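Local coordinates for mandelate racemase/muconate lactonizing enzyme family protein (PDB 3S5S), which belongs to the enolase superfamily, pairing an N-terminal alpha/beta domain with a C-terminal barrel domain, at residues V40-A43 and D44-G48; F339-G343 and P344-L348. All blocks are in the same frame, centred on the assembly; numbering follows the deposited sequence.

Interaction 1: residues V40-A43 and D44-G48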
ATOM      1  N   VAL A  40       0.482  22.999  -6.246  1.00 23.76           N
ATOM      2  CA  VAL A  40       1.573  22.491  -7.059  1.00 23.70           C
ATOM      3  C   VAL A  40       1.155  22.767  -8.502  1.00 24.75           C
ATOM      4  O   VAL A  40       0.021  22.469  -8.882  1.00 25.35           O
ATOM      5  CB  VAL A  40       1.729  20.978  -6.765  1.00 23.20           C
ATOM      6  CG1 VAL A  40       2.323  20.235  -7.936  1.00 25.75           C
ATOM      7  CG2 VAL A  40       2.528  20.768  -5.480  1.00 19.85           C
ATOM      8  N   GLU A  41       2.040  23.377  -9.295  1.00 26.24           N
ATOM      9  CA  GLU A  41       1.791  23.587 -10.711  1.00 26.19           C
ATOM     10  C   GLU A  41       2.778  22.771 -11.540  1.00 25.93           C
ATOM     11  O   GLU A  41       3.991  22.915 -11.368  1.00 27.34           O
ATOM     12  CB  GLU A  41       1.925  25.077 -11.080  1.00 27.66           C
ATOM     13  CG  GLU A  41       1.758  25.352 -12.579  1.00 30.57           C
ATOM     14  CD  GLU A  41       1.951  26.831 -12.982  1.00 37.76           C
ATOM     15  OE1 GLU A  41       1.990  27.706 -12.098  1.00 43.04           O
ATOM     16  OE2 GLU A  41       2.062  27.136 -14.193  1.00 37.79           O
ATOM     17  N   LEU A  42       2.268  21.936 -12.447  1.00 24.22           N
ATOM     18  CA  LEU A  42       3.121  21.143 -13.353  1.00 23.17           C
ATOM     19  C   LEU A  42       3.540  21.964 -14.569  1.00 24.68           C
ATOM     20  O   LEU A  42       2.987  23.044 -14.829  1.00 25.72           O
ATOM     21  CB  LEU A  42       2.407  19.863 -13.803  1.00 21.49           C
ATOM     22  CG  LEU A  42       1.865  18.990 -12.630  1.00 21.16           C
ATOM     23  CD1 LEU A  42       1.169  17.761 -13.118  1.00 19.60           C
ATOM     24  CD2 LEU A  42       2.947  18.627 -11.585  1.00 22.04           C
ATOM     25  N   ALA A  43       4.486  21.416 -15.324  1.00 24.03           N
ATOM     26  CA  ALA A  43       5.041  22.066 -16.459  1.00 25.35           C
ATOM     27  C   ALA A  43       4.001  22.283 -17.536  1.00 25.92           C
ATOM     28  O   ALA A  43       4.091  23.292 -18.262  1.00 25.39           O
ATOM     29  CB  ALA A  43       6.253  21.277 -17.004  1.00 25.44           C
ATOM     30  N   ASP A  44       3.026  21.364 -17.628  1.00 24.74           N
ATOM     31  CA  ASP A  44       1.975  21.473 -18.635  1.00 25.39           C
ATOM     32  C   ASP A  44       0.869  22.413 -18.186  1.00 25.88           C
ATOM     33  O   ASP A  44      -0.060  22.656 -18.946  1.00 26.52           O
ATOM     34  CB  ASP A  44       1.386  20.103 -18.971  1.00 25.69           C
ATOM     35  CG  ASP A  44       0.603  19.476 -17.798  1.00 25.86           C
ATOM     36  OD1 ASP A  44       0.480  20.102 -16.744  1.00 28.54           O
ATOM     37  OD2 ASP A  44       0.102  18.342 -17.922  1.00 28.45           O
ATOM     38  N   GLY A  45       0.947  22.937 -16.951  1.00 26.04           N
ATOM     39  CA  GLY A  45      -0.022  23.945 -16.463  1.00 25.22           C
ATOM     40  C   GLY A  45      -1.048  23.389 -15.471  1.00 25.27           C
ATOM     41  O   GLY A  45      -1.834  24.165 -14.890  1.00 25.83           O
ATOM     42  N   THR A  46      -1.055  22.063 -15.264  1.00 23.52           N
ATOM     43  CA  THR A  46      -1.968  21.428 -14.321  1.00 22.63           C
ATOM     44  C   THR A  46      -1.744  21.974 -12.911  1.00 22.81           C
ATOM     45  O   THR A  46      -0.617  22.016 -12.416  1.00 22.96           O
ATOM     46  CB  THR A  46      -1.732  19.893 -14.235  1.00 21.28           C
ATOM     47  OG1 THR A  46      -1.661  19.336 -15.538  1.00 23.59           O
ATOM     48  CG2 THR A  46      -2.898  19.195 -13.520  1.00 20.76           C
ATOM     49  N   LEU A  47      -2.816  22.361 -12.239  1.00 22.99           N
ATOM     50  CA  LEU A  47      -2.681  22.765 -10.822  1.00 22.90           C
ATOM     51  C   LEU A  47      -3.162  21.642  -9.941  1.00 22.12           C
ATOM     52  O   LEU A  47      -4.171  21.005 -10.245  1.00 22.45           O
ATOM     53  CB  LEU A  47      -3.438  24.052 -10.527  1.00 22.19           C
ATOM     54  CG  LEU A  47      -3.075  25.158 -11.517  1.00 24.54           C
ATOM     55  CD1 LEU A  47      -4.090  26.278 -11.480  1.00 23.92           C
ATOM     56  CD2 LEU A  47      -1.700  25.689 -11.213  1.00 19.72           C
ATOM     57  N   GLY A  48      -2.427  21.360  -8.881  1.00 21.61           N
ATOM     58  CA  GLY A  48      -2.880  20.364  -7.908  1.00 21.05           C
ATOM     59  C   GLY A  48      -2.930  21.110  -6.574  1.00 22.31           C
ATOM     60  O   GLY A  48      -2.101  22.019  -6.313  1.00 22.08           O
TER
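Asp44 turns its carboxylate toward Leu42, bringing OD1 to 3.5 Å from Leu42 CB, and there that one oxygen takes two bonds from Thr46. Thr46 OG1 donates to Asp44 OD1 on the syn side and Thr46 N, 2.9 Å from that oxygen, on the anti side; both reach it from the same face of the carboxylate plane. The grip on Thr46 N makes an Asx turn. CG stands between the aspartate's own N and carbonyl carbon (chi1 67°), which swings OD1 forward toward Thr46 N. OD2 forms a salt bridge with Arg118.

Leu42 to Gly45 is a type I turn, closed by Gly45 N on Leu42 O at 2.9 Å. Gly45 has a positive phi (105°), where a CB would press on the preceding carbonyl oxygen, so a residue without one suits the place. Leu42 N then bonds to Thr46 O, which makes this the type I turn with a G1 bulge of a 3:5 beta hairpin, at the end of strands 28-42 and 47-52. Further on, Val40 and Gly48 form a hydrogen-bonded pair, with Gly48 N 2.7 Å from Val40 O.

Leu42 and Thr46 lie side by side, CD1 of the leucine 3.8 Å from CB of the threonine, and both touch Ala114 of helix 101-117, while Val40 packs on Ala110 of the same helix. On the other side of the hairpin, Leu47 CD2 lies 3.7 Å from both CB and CG of Glu41. The glutamate chain is extended, its methylenes lying along the leucine while its carboxylate goes on to salt bridges with Arg9 and Arg8 of the neighbouring strand.

Interaction 2: residues F339-G343 and P344-L348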
ATOM      1  N   PHE A 339     -16.838  16.180  -2.268  1.00 22.89           N
ATOM      2  CA  PHE A 339     -17.946  15.326  -1.974  1.00 23.11           C
ATOM      3  C   PHE A 339     -19.200  16.174  -1.814  1.00 23.99           C
ATOM      4  O   PHE A 339     -19.123  17.356  -1.505  1.00 23.68           O
ATOM      5  CB  PHE A 339     -17.707  14.528  -0.685  1.00 23.39           C
ATOM      6  CG  PHE A 339     -17.492  15.385   0.560  1.00 26.34           C
ATOM      7  CD1 PHE A 339     -16.484  15.072   1.449  1.00 31.05           C
ATOM      8  CD2 PHE A 339     -18.332  16.449   0.858  1.00 29.89           C
ATOM      9  CE1 PHE A 339     -16.287  15.842   2.620  1.00 36.86           C
ATOM     10  CE2 PHE A 339     -18.151  17.235   1.996  1.00 34.36           C
ATOM     11  CZ  PHE A 339     -17.130  16.949   2.869  1.00 37.02           C
ATOM     12  N   VAL A 340     -20.347  15.537  -2.022  1.00 23.27           N
ATOM     13  CA  VAL A 340     -21.628  16.150  -1.806  1.00 23.15           C
ATOM     14  C   VAL A 340     -22.095  15.560  -0.479  1.00 23.07           C
ATOM     15  O   VAL A 340     -21.960  14.351  -0.263  1.00 23.12           O
ATOM     16  CB  VAL A 340     -22.560  15.782  -3.000  1.00 24.33           C
ATOM     17  CG1 VAL A 340     -24.002  16.121  -2.730  1.00 21.17           C
ATOM     18  CG2 VAL A 340     -22.019  16.438  -4.311  1.00 22.28           C
ATOM     19  N   GLN A 341     -22.596  16.405   0.423  1.00 22.68           N
ATOM     20  CA  GLN A 341     -22.940  15.943   1.754  1.00 23.20           C
ATOM     21  C   GLN A 341     -24.436  15.996   1.960  1.00 24.53           C
ATOM     22  O   GLN A 341     -25.081  16.964   1.575  1.00 25.61           O
ATOM     23  CB  GLN A 341     -22.189  16.746   2.837  1.00 23.14           C
ATOM     24  CG  GLN A 341     -22.482  16.286   4.281  1.00 23.10           C
ATOM     25  CD  GLN A 341     -21.301  16.426   5.221  1.00 22.67           C
ATOM     26  OE1 GLN A 341     -20.381  17.197   4.953  1.00 24.75           O
ATOM     27  NE2 GLN A 341     -21.353  15.733   6.369  1.00 22.20           N
ATOM     28  N   ARG A 342     -25.008  14.925   2.497  1.00 25.08           N
ATOM     29  CA  ARG A 342     -26.443  14.929   2.824  1.00 26.80           C
ATOM     30  C   ARG A 342     -26.576  14.390   4.234  1.00 26.82           C
ATOM     31  O   ARG A 342     -26.811  13.218   4.450  1.00 26.51           O
ATOM     32  CB  ARG A 342     -27.300  14.142   1.780  1.00 27.89           C
ATOM     33  CG  ARG A 342     -27.531  14.878   0.426  1.00 30.26           C
ATOM     34  CD  ARG A 342     -27.309  14.036  -0.874  1.00 37.75           C
ATOM     35  NE  ARG A 342     -28.055  12.769  -0.988  1.00 43.90           N
ATOM     36  CZ  ARG A 342     -27.490  11.547  -1.030  1.00 46.97           C
ATOM     37  NH1 ARG A 342     -26.147  11.413  -0.967  1.00 44.79           N
ATOM     38  NH2 ARG A 342     -28.264  10.456  -1.149  1.00 44.39           N
ATOM     39  N   GLY A 343     -26.408  15.279   5.208  1.00 27.94           N
ATOM     40  CA  GLY A 343     -26.377  14.877   6.619  1.00 27.91           C
ATOM     41  C   GLY A 343     -25.110  14.051   6.802  1.00 25.87           C
ATOM     42  O   GLY A 343     -24.043  14.528   6.489  1.00 24.91           O
ATOM     43  N   PRO A 344     -25.252  12.788   7.247  1.00 25.43           N
ATOM     44  CA  PRO A 344     -24.155  11.826   7.416  1.00 24.01           C
ATOM     45  C   PRO A 344     -23.610  11.239   6.113  1.00 22.95           C
ATOM     46  O   PRO A 344     -22.535  10.659   6.108  1.00 23.15           O
ATOM     47  CB  PRO A 344     -24.773  10.709   8.262  1.00 24.90           C
ATOM     48  CG  PRO A 344     -26.251  10.868   8.170  1.00 27.37           C
ATOM     49  CD  PRO A 344     -26.562  12.274   7.708  1.00 26.42           C
ATOM     50  N   ALA A 345     -24.340  11.400   5.021  1.00 22.71           N
ATOM     51  CA  ALA A 345     -24.035  10.732   3.769  1.00 21.74           C
ATOM     52  C   ALA A 345     -23.045  11.612   2.953  1.00 21.69           C
ATOM     53  O   ALA A 345     -23.262  12.828   2.774  1.00 21.55           O
ATOM     54  CB  ALA A 345     -25.349  10.478   2.997  1.00 20.68           C
ATOM     55  N   LEU A 346     -21.961  10.991   2.504  1.00 21.07           N
ATOM     56  CA  LEU A 346     -20.951  11.627   1.689  1.00 21.94           C
ATOM     57  C   LEU A 346     -20.956  10.879   0.392  1.00 22.16           C
ATOM     58  O   LEU A 346     -20.902   9.643   0.383  1.00 22.97           O
ATOM     59  CB  LEU A 346     -19.583  11.473   2.337  1.00 21.36           C
ATOM     60  CG  LEU A 346     -19.530  12.042   3.755  1.00 23.23           C
ATOM     61  CD1 LEU A 346     -18.129  11.871   4.394  1.00 19.05           C
ATOM     62  CD2 LEU A 346     -19.976  13.524   3.754  1.00 24.98           C
ATOM     63  N   SER A 347     -21.088  11.600  -0.705  1.00 22.59           N
ATOM     64  CA  SER A 347     -21.107  10.933  -1.999  1.00 24.23           C
ATOM     65  C   SER A 347     -19.957  11.460  -2.856  1.00 23.64           C
ATOM     66  O   SER A 347     -19.695  12.652  -2.821  1.00 23.75           O
ATOM     67  CB  SER A 347     -22.444  11.179  -2.689  1.00 24.40           C
ATOM     68  OG  SER A 347     -22.216  11.134  -4.090  1.00 28.52           O
ATOM     69  N   LEU A 348     -19.288  10.592  -3.612  1.00 24.35           N
ATOM     70  CA  LEU A 348     -18.135  11.005  -4.391  1.00 25.68           C
ATOM     71  C   LEU A 348     -18.331  10.914  -5.912  1.00 27.76           C
ATOM     72  O   LEU A 348     -17.447  11.294  -6.683  1.00 27.77           O
ATOM     73  CB  LEU A 348     -16.881  10.243  -3.988  1.00 24.38           C
ATOM     74  CG  LEU A 348     -16.341  10.120  -2.574  1.00 24.02           C
ATOM     75  CD1 LEU A 348     -15.194   9.145  -2.651  1.00 16.98           C
ATOM     76  CD2 LEU A 348     -15.922  11.445  -1.894  1.00 18.85           C
TER
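Pro344 and Gly343 form the two corners of a type II' turn from Arg342 to Ala345, and together they join the two strands. Gly343 has the positive phi (67°) of the first corner, which suits a residue without a side chain, and the ring of Pro344 restricts phi to values near the -74° found here, within the range of the second corner. Gly343 O is held by Gln341 NE2 at 3.0 Å, a bond nearly along the C=O axis and close to the amide plane of the glutamine, whose chain bends at chi2, bringing NE2 forward to the turn. The proline ring itself touches Phe160 and Thr135.

Ala345 N closes the turn on Arg342 O, the donor standing above the carbonyl plane, while Ala345 O accepts Arg342 N at 2.7 Å. The bent arginine chain brings NH1 loosely near this face, 4.2 Å from Ala345 CB and about as far from Ser347 CB.

Leu346 points to the other side of the hairpin, beside Gln341. Its CD2 touches Gln341 CD at 3.5 Å and also sits squarely over the Phe339 ring, 4.3 Å from the centroid, in a CH-pi contact. Phe339 turns its ring there by setting CG between its N and carbonyl carbon (chi1 60°).

Ser347 pairs with Val340 through two backbone bonds, Ser347 N to Val340 O at 2.9 Å and Val340 N to Ser347 O at 3.1 Å. Leu348 then brings CD2 to 3.8 Å from Phe339 CB, and packs on Thr307, Ala310 and Ala314 of helix 303-316. The two-residue type II' loop makes this a 2:2 beta hairpin; its strand 345-347 pairs antiparallel with strand 133-140 (backbone bonds Leu346 with Leu134, Pro344 with Thr136), beside the parallel strands of an enolase-type C-terminal barrel domain.

Along the chain, interaction 1 comes first and closes the turn between strands 28-42 and 47-52, the latter an outermost strand of the four-stranded antiparallel sheet of the N-terminal domain. The chain then builds helix 101-117, which covers that hairpin, and the run of parallel strands of the barrel domain before interaction 2 closes the turn between strands 340-342 and 345-347. The two contacts are in series: neither encloses nor crosses the other. The centres of interactions 1 and 2 lie about 28 Å apart and their nearest atoms about 15 Å apart, without touching. Beyond the second hairpin, strand 369-372 returns to the opposite edge of the N-terminal sheet, tying the two domains together.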